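Putative uncharacterized protein (PDB 3F4S) probably catalyses the oxidation of paired cysteines to disulfide bonds in exported proteins, as a thioredoxin-fold oxidoreductase of the DsbA type. Local coordinates at residues K32-P37 with D103-N108; N60-I65 with M75-R80; F112-S117 with L129-A134; S161-I164 with G168-A171; P173-K178 with K200-V205. The protein carries 1 engineered substitution. All coordinates share one frame; numbering follows the deposited sequence.

Interaction 1 (K32-P37 with D103-N108); sequences KLLGDP and DYFNFN
K32 NZ, beyond the stretch of chain that covers one face of Y104, makes a hydrogen bond to the backbone O of E99. The contact is a join between two parts of a DsbA-type molecule: K32, just before edge strand 33-34 of the thioredoxin-fold sheet, and L34 within it meet Y104 and F105, which belong to helix 101-113 of the helical part carried between strands 75-81 and 174-179. Bends at both chi2 (-67°) and chi3 (-63°) make the lysine chain arch, pressing CB, CG and CE onto one face of Y104 while CD bows off it. CB comes to 3.6 Å from Y104 CE2, and K32 CG sits 3.7 Å from the centroid of the Y104 ring, a CH-pi contact over the face and shifted toward the rim. Further along, K32 CE meets Y104 CG at 3.9 Å. Y104 OH extends beyond this aliphatic cover to a weak hydrogen bond with S95 OG. Between K32 and L34, L33 faces the other way, onto L76 and I78 of strand 75-81, and the backbone of L34 is bonded to Y77 of that same strand. L34 makes the same kind of contact with a shorter side chain: with CG anti to its amide N (chi1 -168°), the CD2 branch is sent over the face of F105. That methyl lies 3.8 Å from the centroid of the F105 ring, shifted toward the rim, and is nearest to F105 CD1, at 3.6 Å.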
# COMPACT_ATOMS: atom_id res chain seq x y z
N LYS A 32 -8.44 0.99 -1.39
CA LYS A 32 -8.35 -0.11 -2.32
C LYS A 32 -7.96 -1.35 -1.52
O LYS A 32 -6.97 -1.34 -0.79
CB LYS A 32 -7.29 0.19 -3.39
CG LYS A 32 -7.54 1.48 -4.14
CD LYS A 32 -8.79 1.41 -5.00
CE LYS A 32 -8.66 0.35 -6.09
NZ LYS A 32 -9.83 0.37 -7.02
N LEU A 33 -8.76 -2.41 -1.64
CA LEU A 33 -8.58 -3.60 -0.82
C LEU A 33 -7.97 -4.76 -1.60
O LEU A 33 -8.18 -4.89 -2.80
CB LEU A 33 -9.93 -4.04 -0.23
CG LEU A 33 -10.76 -2.95 0.42
CD1 LEU A 33 -12.04 -3.54 1.01
CD2 LEU A 33 -9.97 -2.20 1.47
N LEU A 34 -7.18 -5.58 -0.91
CA LEU A 34 -6.70 -6.82 -1.48
C LEU A 34 -6.99 -7.96 -0.51
O LEU A 34 -6.57 -7.92 0.64
CB LEU A 34 -5.20 -6.75 -1.77
CG LEU A 34 -4.62 -7.88 -2.62
CD1 LEU A 34 -5.23 -7.88 -4.03
CD2 LEU A 34 -3.10 -7.80 -2.70
N GLY A 35 -7.72 -8.96 -0.98
CA GLY A 35 -8.11 -10.06 -0.13
C GLY A 35 -9.53 -9.92 0.37
O GLY A 35 -10.28 -9.05 -0.09
N ASP A 36 -9.91 -10.77 1.32
CA ASP A 36 -11.28 -10.81 1.84
C ASP A 36 -11.54 -9.65 2.81
O ASP A 36 -10.86 -9.53 3.83
CB ASP A 36 -11.51 -12.14 2.56
CG ASP A 36 -12.95 -12.33 3.00
OD1 ASP A 36 -13.74 -11.37 2.93
OD2 ASP A 36 -13.30 -13.46 3.41
N PRO A 37 -12.52 -8.80 2.48
CA PRO A 37 -12.90 -7.69 3.36
C PRO A 37 -13.24 -8.15 4.78
O PRO A 37 -13.14 -7.35 5.72
CB PRO A 37 -14.15 -7.12 2.69
CG PRO A 37 -14.00 -7.50 1.25
CD PRO A 37 -13.32 -8.83 1.24
N ASP A 103 -5.64 -5.57 -10.56
CA ASP A 103 -4.97 -4.65 -11.49
C ASP A 103 -4.25 -3.53 -10.75
O ASP A 103 -3.14 -3.13 -11.11
CB ASP A 103 -5.98 -4.05 -12.48
CG ASP A 103 -6.53 -5.07 -13.46
OD1 ASP A 103 -6.00 -6.19 -13.54
OD2 ASP A 103 -7.51 -4.74 -14.16
N TYR A 104 -4.91 -3.00 -9.71
CA TYR A 104 -4.34 -1.94 -8.89
C TYR A 104 -3.08 -2.40 -8.17
O TYR A 104 -2.02 -1.76 -8.25
CB TYR A 104 -5.38 -1.49 -7.87
CG TYR A 104 -4.96 -0.30 -7.03
CD1 TYR A 104 -5.09 0.99 -7.52
CD2 TYR A 104 -4.45 -0.47 -5.75
CE1 TYR A 104 -4.72 2.08 -6.77
CE2 TYR A 104 -4.09 0.62 -4.97
CZ TYR A 104 -4.23 1.89 -5.50
OH TYR A 104 -3.87 2.99 -4.76
N PHE A 105 -3.19 -3.53 -7.48
CA PHE A 105 -2.05 -4.13 -6.80
C PHE A 105 -0.92 -4.41 -7.78
O PHE A 105 0.25 -4.14 -7.49
CB PHE A 105 -2.47 -5.42 -6.08
CG PHE A 105 -1.30 -6.20 -5.53
CD1 PHE A 105 -0.66 -5.78 -4.38
CD2 PHE A 105 -0.85 -7.35 -6.17
CE1 PHE A 105 0.43 -6.48 -3.87
CE2 PHE A 105 0.23 -8.06 -5.66
CZ PHE A 105 0.87 -7.63 -4.51
N ASN A 106 -1.26 -4.94 -8.96
CA ASN A 106 -0.26 -5.29 -9.97
C ASN A 106 0.44 -4.06 -10.54
O ASN A 106 1.62 -4.12 -10.89
CB ASN A 106 -0.86 -6.14 -11.09
CG ASN A 106 -0.97 -7.60 -10.70
OD1 ASN A 106 -0.29 -8.06 -9.79
ND2 ASN A 106 -1.83 -8.34 -11.39
N PHE A 107 -0.28 -2.95 -10.63
CA PHE A 107 0.35 -1.72 -11.06
C PHE A 107 1.40 -1.27 -10.04
O PHE A 107 2.56 -1.00 -10.40
CB PHE A 107 -0.66 -0.59 -11.30
CG PHE A 107 -0.00 0.74 -11.54
CD1 PHE A 107 0.45 1.09 -12.81
CD2 PHE A 107 0.24 1.61 -10.48
CE1 PHE A 107 1.09 2.30 -13.03
CE2 PHE A 107 0.88 2.82 -10.68
CZ PHE A 107 1.31 3.17 -11.96
N ASN A 108 1.00 -1.17 -8.78
CA ASN A 108 1.95 -0.77 -7.74
C ASN A 108 3.15 -1.71 -7.69
O ASN A 108 4.29 -1.25 -7.56
CB ASN A 108 1.27 -0.63 -6.38
CG ASN A 108 0.28 0.52 -6.35
OD1 ASN A 108 0.52 1.56 -6.96
ND2 ASN A 108 -0.84 0.33 -5.67

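Interaction 2 (N60-I65 with M75-R80); sequences NVFPKI and MLYIFR
F62 and Y77 meet ring to ring, and the phenylalanine can be followed outward from the helix. Its CB points at strand 75-80, and CG, placed opposite the backbone N (chi1 -162°), carries the ring on in that direction. The contact is made by the outer ring atoms, CE1 and CZ: F62 CE1 is 3.3 Å from Y77 CE1, and at the tip F62 CZ stands over the centre of the tyrosine face, 3.4 Å from Y77 CZ. The planes make 48° and the centroids are 4.5 Å apart, an oblique meeting that is neither a stack nor a T-shape. One turn on, I65 CG2 meets M75 CE at 3.7 Å; a bend at chi3 of M75 turns this methyl aside from an otherwise extended chain. Helix 62-70 and strand 75-81 complete a beta-alpha-beta crossover from strand 41-47, whose first helix, 52-60, has the C51-C54 disulfide at its start. F202 of helix 199-216 also packs on I65. All four touching residues are buried and their closest contacts are all carbon to carbon, while E45 satisfies Y77 OH, consistent with a contact carried mainly by dispersion and burial.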
# COMPACT_ATOMS: atom_id res chain seq x y z
N ASN A 60 10.92 -9.11 -2.47
CA ASN A 60 11.44 -10.31 -1.81
C ASN A 60 10.69 -10.86 -0.61
O ASN A 60 10.91 -12.00 -0.22
CB ASN A 60 12.89 -10.07 -1.43
CG ASN A 60 13.76 -9.80 -2.64
OD1 ASN A 60 13.60 -10.45 -3.68
ND2 ASN A 60 14.66 -8.85 -2.53
N VAL A 61 9.80 -10.06 -0.04
CA VAL A 61 9.08 -10.49 1.15
C VAL A 61 7.58 -10.52 0.91
O VAL A 61 6.91 -11.49 1.25
CB VAL A 61 9.38 -9.59 2.36
CG1 VAL A 61 8.67 -10.12 3.60
CG2 VAL A 61 10.88 -9.50 2.61
N PHE A 62 7.05 -9.45 0.34
CA PHE A 62 5.60 -9.38 0.17
C PHE A 62 4.94 -10.52 -0.60
O PHE A 62 3.85 -10.95 -0.22
CB PHE A 62 5.14 -8.02 -0.39
CG PHE A 62 3.69 -7.77 -0.16
CD1 PHE A 62 3.24 -7.32 1.08
CD2 PHE A 62 2.76 -8.02 -1.15
CE1 PHE A 62 1.90 -7.11 1.32
CE2 PHE A 62 1.40 -7.83 -0.92
CZ PHE A 62 0.97 -7.36 0.32
N PRO A 63 5.57 -11.01 -1.68
CA PRO A 63 4.91 -12.10 -2.41
C PRO A 63 4.58 -13.29 -1.51
O PRO A 63 3.51 -13.90 -1.66
CB PRO A 63 5.94 -12.48 -3.48
CG PRO A 63 6.72 -11.20 -3.71
CD PRO A 63 6.80 -10.55 -2.36
N LYS A 64 5.46 -13.60 -0.56
CA LYS A 64 5.23 -14.72 0.35
C LYS A 64 4.15 -14.39 1.37
O LYS A 64 3.38 -15.26 1.77
CB LYS A 64 6.53 -15.13 1.06
CG LYS A 64 7.50 -15.95 0.20
N ILE A 65 4.10 -13.13 1.80
CA ILE A 65 3.03 -12.68 2.68
C ILE A 65 1.68 -12.82 1.97
O ILE A 65 0.70 -13.31 2.55
CB ILE A 65 3.25 -11.22 3.14
CG1 ILE A 65 4.45 -11.12 4.08
CG2 ILE A 65 1.99 -10.68 3.82
CD1 ILE A 65 4.78 -9.71 4.52
N MET A 75 -5.99 -12.58 5.91
CA MET A 75 -5.65 -11.18 6.12
C MET A 75 -6.11 -10.29 4.98
O MET A 75 -5.92 -10.62 3.80
CB MET A 75 -4.13 -11.04 6.31
CG MET A 75 -3.66 -9.63 6.65
SD MET A 75 -1.89 -9.60 7.04
CE MET A 75 -1.18 -9.58 5.40
N LEU A 76 -6.72 -9.16 5.34
CA LEU A 76 -7.09 -8.11 4.40
C LEU A 76 -5.94 -7.11 4.29
O LEU A 76 -5.43 -6.64 5.31
CB LEU A 76 -8.35 -7.40 4.88
CG LEU A 76 -8.79 -6.14 4.12
CD1 LEU A 76 -9.08 -6.47 2.67
CD2 LEU A 76 -10.01 -5.49 4.79
N TYR A 77 -5.54 -6.78 3.07
CA TYR A 77 -4.41 -5.88 2.84
C TYR A 77 -4.86 -4.56 2.22
O TYR A 77 -5.51 -4.55 1.17
CB TYR A 77 -3.37 -6.57 1.95
CG TYR A 77 -2.23 -5.70 1.48
CD1 TYR A 77 -1.21 -5.32 2.34
CD2 TYR A 77 -2.15 -5.29 0.15
CE1 TYR A 77 -0.15 -4.54 1.90
CE2 TYR A 77 -1.10 -4.51 -0.30
CZ TYR A 77 -0.09 -4.14 0.58
OH TYR A 77 0.96 -3.37 0.13
N ILE A 78 -4.50 -3.46 2.87
CA ILE A 78 -4.83 -2.13 2.39
C ILE A 78 -3.56 -1.30 2.22
O ILE A 78 -2.92 -0.93 3.21
CB ILE A 78 -5.77 -1.40 3.35
CG1 ILE A 78 -7.06 -2.20 3.54
CG2 ILE A 78 -6.05 0.02 2.85
CD1 ILE A 78 -8.09 -1.53 4.45
N PHE A 79 -3.21 -1.02 0.97
CA PHE A 79 -2.05 -0.21 0.65
C PHE A 79 -2.49 1.24 0.51
O PHE A 79 -3.46 1.52 -0.21
CB PHE A 79 -1.42 -0.67 -0.67
CG PHE A 79 -0.18 0.09 -1.05
CD1 PHE A 79 1.00 -0.09 -0.33
CD2 PHE A 79 -0.18 0.97 -2.12
CE1 PHE A 79 2.14 0.61 -0.67
CE2 PHE A 79 0.97 1.67 -2.46
CZ PHE A 79 2.14 1.48 -1.74
N ARG A 80 -1.79 2.14 1.18
CA ARG A 80 -2.06 3.57 1.08
C ARG A 80 -0.81 4.30 0.61
O ARG A 80 0.30 4.02 1.08
CB ARG A 80 -2.56 4.13 2.42
CG ARG A 80 -3.95 3.63 2.80
CD ARG A 80 -4.41 4.13 4.16
NE ARG A 80 -5.69 3.52 4.53
CZ ARG A 80 -6.17 3.50 5.77
NH1 ARG A 80 -5.48 4.06 6.76
NH2 ARG A 80 -7.35 2.94 6.02

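Interaction 3 (F112-S117 with L129-A134); sequences FNSIDS and LQRIAA
R131 leaves its helix with CG anti to the backbone N (chi1 178°), then turns sharply at an unusual chi2 of -111°, away from the staggered values, and again at chi3, and this double bend swings the guanidinium over to S114 and S117. S114, the first residue past helix 101-113 to leave helical geometry, sets its OG beside its own backbone N and facing the arginine. R131 NH1 donates to S114 OG over 2.9 Å, with an N-H...O angle of 134° and the oxygen tilted out of the guanidinium plane. S114 is modelled in two conformers; the bond belongs to the one described here and is doubtful for the other. S117 OG takes an in-plane place at the guanidinium edge, 3.2 Å from R131 NH2. A water accepts from R131 NH2 at 2.9 Å and makes a long, weak return bond to S114 OG. The contact links the end of helix 101-113 to helix 127-135 at the margin of the helical part. S114 OG is also bonded to A110 O of helix 101-113, which it follows. With water on NH2 and the serine on NH1 of one guanidinium, the chemistry is that of a polar, partly hydrated contact between neutral hydroxyls and a cationic group.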
# COMPACT_ATOMS: atom_id res chain seq x y z
N PHE A 112 7.14 -0.69 -8.09
CA PHE A 112 8.16 -1.14 -7.14
C PHE A 112 9.25 -1.96 -7.85
O PHE A 112 10.45 -1.72 -7.66
CB PHE A 112 7.55 -2.02 -6.05
CG PHE A 112 6.87 -1.28 -4.93
CD1 PHE A 112 7.53 -0.28 -4.22
CD2 PHE A 112 5.59 -1.64 -4.55
CE1 PHE A 112 6.89 0.37 -3.15
CE2 PHE A 112 4.95 -1.01 -3.49
CZ PHE A 112 5.60 0.00 -2.79
N ASN A 113 8.82 -2.92 -8.67
CA ASN A 113 9.74 -3.83 -9.36
C ASN A 113 10.70 -3.12 -10.30
O ASN A 113 11.79 -3.61 -10.57
CB ASN A 113 8.95 -4.86 -10.17
CG ASN A 113 8.47 -6.01 -9.32
OD1 ASN A 113 8.94 -6.21 -8.20
ND2 ASN A 113 7.52 -6.78 -9.85
N SER A 114 10.28 -1.96 -10.80
CA SER A 114 11.05 -1.29 -11.85
C SER A 114 11.86 -0.11 -11.33
O SER A 114 12.33 0.73 -12.11
CB SER A 114 10.11 -0.85 -12.97
OG SER A 114 9.43 -1.97 -13.52
N ILE A 115 12.05 -0.05 -10.02
CA ILE A 115 12.69 1.11 -9.39
C ILE A 115 14.03 1.52 -10.05
O ILE A 115 14.31 2.71 -10.17
CB ILE A 115 12.87 0.90 -7.86
CG1 ILE A 115 13.32 2.21 -7.18
CG2 ILE A 115 13.85 -0.22 -7.58
CD1 ILE A 115 13.24 2.14 -5.68
N ASP A 116 14.83 0.54 -10.48
CA ASP A 116 16.12 0.85 -11.13
C ASP A 116 15.97 1.59 -12.46
O ASP A 116 16.96 2.08 -13.02
CB ASP A 116 16.94 -0.42 -11.40
CG ASP A 116 17.47 -1.09 -10.14
OD1 ASP A 116 17.18 -0.64 -9.01
OD2 ASP A 116 18.18 -2.10 -10.29
N SER A 117 14.74 1.65 -12.98
CA SER A 117 14.53 2.17 -14.33
C SER A 117 14.06 3.62 -14.41
O SER A 117 13.89 4.15 -15.51
CB SER A 117 13.57 1.27 -15.10
OG SER A 117 14.13 0.00 -15.34
N LEU A 129 6.71 5.19 -16.36
CA LEU A 129 5.26 5.05 -16.30
C LEU A 129 4.64 4.83 -17.69
O LEU A 129 3.67 4.11 -17.83
CB LEU A 129 4.61 6.26 -15.59
CG LEU A 129 5.04 6.51 -14.14
CD1 LEU A 129 4.24 7.65 -13.51
CD2 LEU A 129 4.93 5.25 -13.29
N GLN A 130 5.21 5.46 -18.72
CA GLN A 130 4.75 5.21 -20.09
C GLN A 130 4.95 3.74 -20.45
O GLN A 130 4.09 3.13 -21.09
CB GLN A 130 5.50 6.08 -21.11
CG GLN A 130 5.36 7.58 -20.91
CD GLN A 130 6.14 8.38 -21.95
OE1 GLN A 130 6.71 7.83 -22.89
NE2 GLN A 130 6.15 9.70 -21.77
N ARG A 131 6.07 3.18 -20.02
CA ARG A 131 6.36 1.78 -20.30
C ARG A 131 5.38 0.86 -19.58
O ARG A 131 4.82 -0.07 -20.17
CB ARG A 131 7.81 1.44 -19.92
CG ARG A 131 8.17 -0.03 -20.14
CD ARG A 131 8.37 -0.74 -18.82
NE ARG A 131 9.70 -0.47 -18.28
CZ ARG A 131 10.19 -1.00 -17.16
NH1 ARG A 131 9.45 -1.82 -16.42
NH2 ARG A 131 11.41 -0.69 -16.78
N ILE A 132 5.15 1.13 -18.30
CA ILE A 132 4.23 0.32 -17.53
C ILE A 132 2.80 0.43 -18.08
O ILE A 132 2.08 -0.57 -18.15
CB ILE A 132 4.29 0.68 -16.04
CG1 ILE A 132 5.65 0.25 -15.46
CG2 ILE A 132 3.12 0.03 -15.29
CD1 ILE A 132 5.90 0.67 -14.01
N ALA A 133 2.41 1.64 -18.46
CA ALA A 133 1.11 1.87 -19.07
C ALA A 133 0.96 1.06 -20.37
O ALA A 133 -0.06 0.40 -20.59
CB ALA A 133 0.91 3.35 -19.34
N ALA A 134 1.98 1.09 -21.21
CA ALA A 134 1.91 0.35 -22.47
C ALA A 134 1.79 -1.16 -22.21
O ALA A 134 0.97 -1.84 -22.83
CB ALA A 134 3.12 0.65 -23.34
O HOH W 1 12.24 -2.92 -15.08

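Interaction 4 (S161-I164 with G168-A171); sequences SLAI and GITA
A163 and I169 form the close inner side of this helix end, where A163 CB meets I169 CD1 at 4.0 Å. Y46 of strand 41-47 touches both of these side chains, and F82 lies against I169 as well. I169 reaches this position because its CG1 is set beside the backbone N (chi1 -57°), directing CD1 to A163 CB; both residues are buried. The outer side is different in kind. G168, exposed, is the first residue to leave helix 150-167, with a positive phi of 67°, and its N gives a weak, bent hydrogen bond to I164 O, 3.3 Å long. The glycine CA lies close to that same oxygen, at 3.4 Å, adding a CA-H...O contact. I164 directs its CB away from the loop overall, yet its CG1 still brushes I169 O at 3.6 Å. The loop that follows enters strand 174-179 through P173, whose preceding peptide is cis, the cis-proline characteristic of thioredoxin folds; I169 packs on I174 just beyond it. I164 O thus receives a weak N-H bond and a C-H contact from G168, and the contact pairs weak backbone polar bonding on the exposed side with apolar contact on the buried side.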
# COMPACT_ATOMS: atom_id res chain seq x y z
N SER A 161 -1.09 13.73 4.29
CA SER A 161 -0.93 14.68 5.39
C SER A 161 -1.74 14.24 6.62
O SER A 161 -1.32 14.45 7.76
CB SER A 161 -1.27 16.12 4.96
OG SER A 161 -2.63 16.25 4.59
N LEU A 162 -2.88 13.60 6.38
CA LEU A 162 -3.70 13.05 7.45
C LEU A 162 -2.93 11.97 8.23
O LEU A 162 -2.97 11.93 9.46
CB LEU A 162 -4.99 12.47 6.85
CG LEU A 162 -6.09 11.95 7.76
CD1 LEU A 162 -6.56 13.01 8.75
CD2 LEU A 162 -7.25 11.45 6.92
N ALA A 163 -2.23 11.11 7.50
CA ALA A 163 -1.41 10.07 8.12
C ALA A 163 -0.26 10.67 8.93
O ALA A 163 0.07 10.19 10.01
CB ALA A 163 -0.89 9.10 7.06
N ILE A 164 0.36 11.72 8.39
CA ILE A 164 1.45 12.40 9.08
C ILE A 164 0.95 12.99 10.40
O ILE A 164 1.61 12.87 11.44
CB ILE A 164 2.04 13.53 8.22
CG1 ILE A 164 2.85 12.95 7.06
CG2 ILE A 164 2.90 14.46 9.08
CD1 ILE A 164 3.23 13.97 5.99
N GLY A 168 1.61 9.93 12.90
CA GLY A 168 3.00 10.26 13.16
C GLY A 168 4.00 9.66 12.19
O GLY A 168 5.15 9.37 12.56
N ILE A 169 3.59 9.48 10.94
CA ILE A 169 4.48 8.88 9.95
C ILE A 169 5.53 9.86 9.45
O ILE A 169 5.22 10.94 8.96
CB ILE A 169 3.69 8.29 8.76
CG1 ILE A 169 2.68 7.26 9.27
CG2 ILE A 169 4.64 7.66 7.75
CD1 ILE A 169 1.94 6.54 8.17
N THR A 170 6.80 9.47 9.57
CA THR A 170 7.89 10.26 9.04
C THR A 170 8.63 9.49 7.95
O THR A 170 8.76 9.96 6.82
CB THR A 170 8.88 10.69 10.14
OG1 THR A 170 9.45 9.54 10.75
CG2 THR A 170 8.15 11.52 11.20
N ALA A 171 9.08 8.29 8.29
CA ALA A 171 9.78 7.44 7.34
C ALA A 171 8.89 6.30 6.86
O ALA A 171 7.96 5.90 7.54
CB ALA A 171 11.04 6.88 7.96

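Interaction 5 (P173-K178 with K200-V205); sequences PIFFIK and KYFTNV
F202 is the first residue of segment 200-205 to meet the strand, and it does so with its ring edge. F202 CZ stands over the centre of the F175 face, 3.7 Å above the ring plane, with F175 CD2 its nearest atom at 3.8 Å. The centroids are 5.0 Å apart and the planes at 72°, an edge-to-face pair. F202 CG lies beside its own backbone N (chi1 -77°), which directs the ring toward F175 and I177. I177 CD1 is 3.7 Å from F202 CD1, so I177 CD1 and F175 CD2 both lie at the edge of the F202 ring, near its plane. This is the C-terminal helix of the thioredoxin fold lying along strand 174-178, its axis at 29° to the strand and 10.9 Å away at closest approach. F57, in the helix that carries the C51-C54 disulfide, meets both F175 and F202, and F175 itself lies near those cysteines without touching them. T203 turns instead to K68 and Y69 of helix 62-70. V205, three residues after F202, returns to the strand: its CG1, anti to the backbone N, comes to 4.0 Å from I177 CD1, while its side chain also touches H193 of the neighbouring strand 192-194.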
# COMPACT_ATOMS: atom_id res chain seq x y z
N PRO A 173 8.89 2.29 4.76
CA PRO A 173 7.46 1.97 4.92
C PRO A 173 7.01 1.86 6.38
O PRO A 173 7.81 1.69 7.30
CB PRO A 173 7.35 0.61 4.25
CG PRO A 173 8.68 -0.04 4.54
CD PRO A 173 9.70 1.07 4.56
N ILE A 174 5.70 1.95 6.58
CA ILE A 174 5.09 1.71 7.87
C ILE A 174 3.94 0.73 7.68
O ILE A 174 3.19 0.82 6.70
CB ILE A 174 4.55 3.01 8.49
CG1 ILE A 174 5.70 3.94 8.89
CG2 ILE A 174 3.69 2.70 9.70
CD1 ILE A 174 6.46 3.49 10.12
N PHE A 175 3.81 -0.21 8.62
CA PHE A 175 2.74 -1.20 8.59
C PHE A 175 1.95 -1.18 9.88
O PHE A 175 2.52 -1.11 10.96
CB PHE A 175 3.33 -2.61 8.42
CG PHE A 175 4.22 -2.76 7.23
CD1 PHE A 175 3.72 -3.22 6.02
CD2 PHE A 175 5.57 -2.44 7.31
CE1 PHE A 175 4.54 -3.35 4.92
CE2 PHE A 175 6.39 -2.57 6.21
CZ PHE A 175 5.88 -3.03 5.01
N PHE A 176 0.64 -1.25 9.75
CA PHE A 176 -0.21 -1.43 10.91
C PHE A 176 -0.90 -2.78 10.75
O PHE A 176 -1.56 -3.02 9.75
CB PHE A 176 -1.24 -0.30 11.03
CG PHE A 176 -0.62 1.05 11.22
CD1 PHE A 176 -0.27 1.50 12.48
CD2 PHE A 176 -0.36 1.87 10.13
CE1 PHE A 176 0.30 2.75 12.66
CE2 PHE A 176 0.22 3.12 10.30
CZ PHE A 176 0.55 3.55 11.57
N ILE A 177 -0.70 -3.65 11.74
CA ILE A 177 -1.26 -4.99 11.70
C ILE A 177 -2.10 -5.23 12.95
O ILE A 177 -1.60 -5.15 14.07
CB ILE A 177 -0.16 -6.06 11.59
CG1 ILE A 177 0.80 -5.73 10.43
CG2 ILE A 177 -0.78 -7.45 11.41
CD1 ILE A 177 2.04 -6.59 10.40
N LYS A 178 -3.38 -5.53 12.75
CA LYS A 178 -4.32 -5.59 13.85
C LYS A 178 -5.49 -6.49 13.49
O LYS A 178 -5.64 -6.92 12.34
CB LYS A 178 -4.83 -4.19 14.20
CG LYS A 178 -5.62 -3.53 13.07
CD LYS A 178 -5.93 -2.06 13.35
CE LYS A 178 -6.74 -1.89 14.62
NZ LYS A 178 -8.03 -2.64 14.59
N LYS A 200 10.10 -13.82 8.28
CA LYS A 200 9.86 -14.45 9.58
C LYS A 200 9.33 -13.45 10.62
O LYS A 200 8.55 -13.82 11.51
CB LYS A 200 11.13 -15.15 10.10
CG LYS A 200 10.91 -15.97 11.36
N TYR A 201 9.75 -12.20 10.52
CA TYR A 201 9.23 -11.16 11.41
C TYR A 201 7.72 -11.03 11.24
O TYR A 201 6.97 -11.04 12.22
CB TYR A 201 9.90 -9.82 11.13
CG TYR A 201 9.34 -8.67 11.96
CD1 TYR A 201 9.91 -8.33 13.18
CD2 TYR A 201 8.24 -7.95 11.53
CE1 TYR A 201 9.41 -7.29 13.94
CE2 TYR A 201 7.73 -6.90 12.28
CZ TYR A 201 8.32 -6.58 13.49
OH TYR A 201 7.83 -5.54 14.25
N PHE A 202 7.27 -10.92 9.99
CA PHE A 202 5.84 -10.81 9.72
C PHE A 202 5.05 -12.09 10.01
O PHE A 202 3.92 -12.02 10.50
CB PHE A 202 5.60 -10.34 8.28
CG PHE A 202 5.82 -8.87 8.08
CD1 PHE A 202 4.95 -7.95 8.64
CD2 PHE A 202 6.89 -8.41 7.34
CE1 PHE A 202 5.15 -6.59 8.46
CE2 PHE A 202 7.09 -7.06 7.15
CZ PHE A 202 6.22 -6.14 7.71
N THR A 203 5.63 -13.25 9.70
CA THR A 203 4.91 -14.49 9.99
C THR A 203 4.69 -14.65 11.49
O THR A 203 3.63 -15.10 11.92
CB THR A 203 5.60 -15.76 9.41
OG1 THR A 203 6.91 -15.90 9.98
CG2 THR A 203 5.71 -15.67 7.90
N ASN A 204 5.69 -14.26 12.28
CA ASN A 204 5.58 -14.31 13.74
C ASN A 204 4.46 -13.41 14.25
O ASN A 204 3.62 -13.83 15.04
CB ASN A 204 6.91 -13.90 14.38
CG ASN A 204 6.86 -13.91 15.89
OD1 ASN A 204 7.09 -12.89 16.53
ND2 ASN A 204 6.55 -15.06 16.47
N VAL A 205 4.45 -12.16 13.78
CA VAL A 205 3.44 -11.18 14.18
C VAL A 205 2.05 -11.63 13.74
O VAL A 205 1.10 -11.64 14.54
CB VAL A 205 3.74 -9.79 13.57
CG1 VAL A 205 2.53 -8.87 13.69
CG2 VAL A 205 4.96 -9.16 14.24

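Interactions 2 and 5 are the buried ones, carbon against carbon on the thioredoxin sheet, and they touch each other through I65 and F202. Interaction 1 uses the sheet's edge, joined to interaction 2 by the backbone bond between L34 N and Y77 O and by F105 against F62; being partly buried, it mixes aromatic faces with a lysine chain. Helix 101-113 also serves interaction 3, where the chemistry turns to arginine, serine and water; its centre is about 17 Å from the centre of the chain. Interaction 4 lies on the opposite side of that chain centre from interaction 1; a local helix end combining weak backbone bonding with an apolar inner side, it meets interaction 5 where I169 packs on I174.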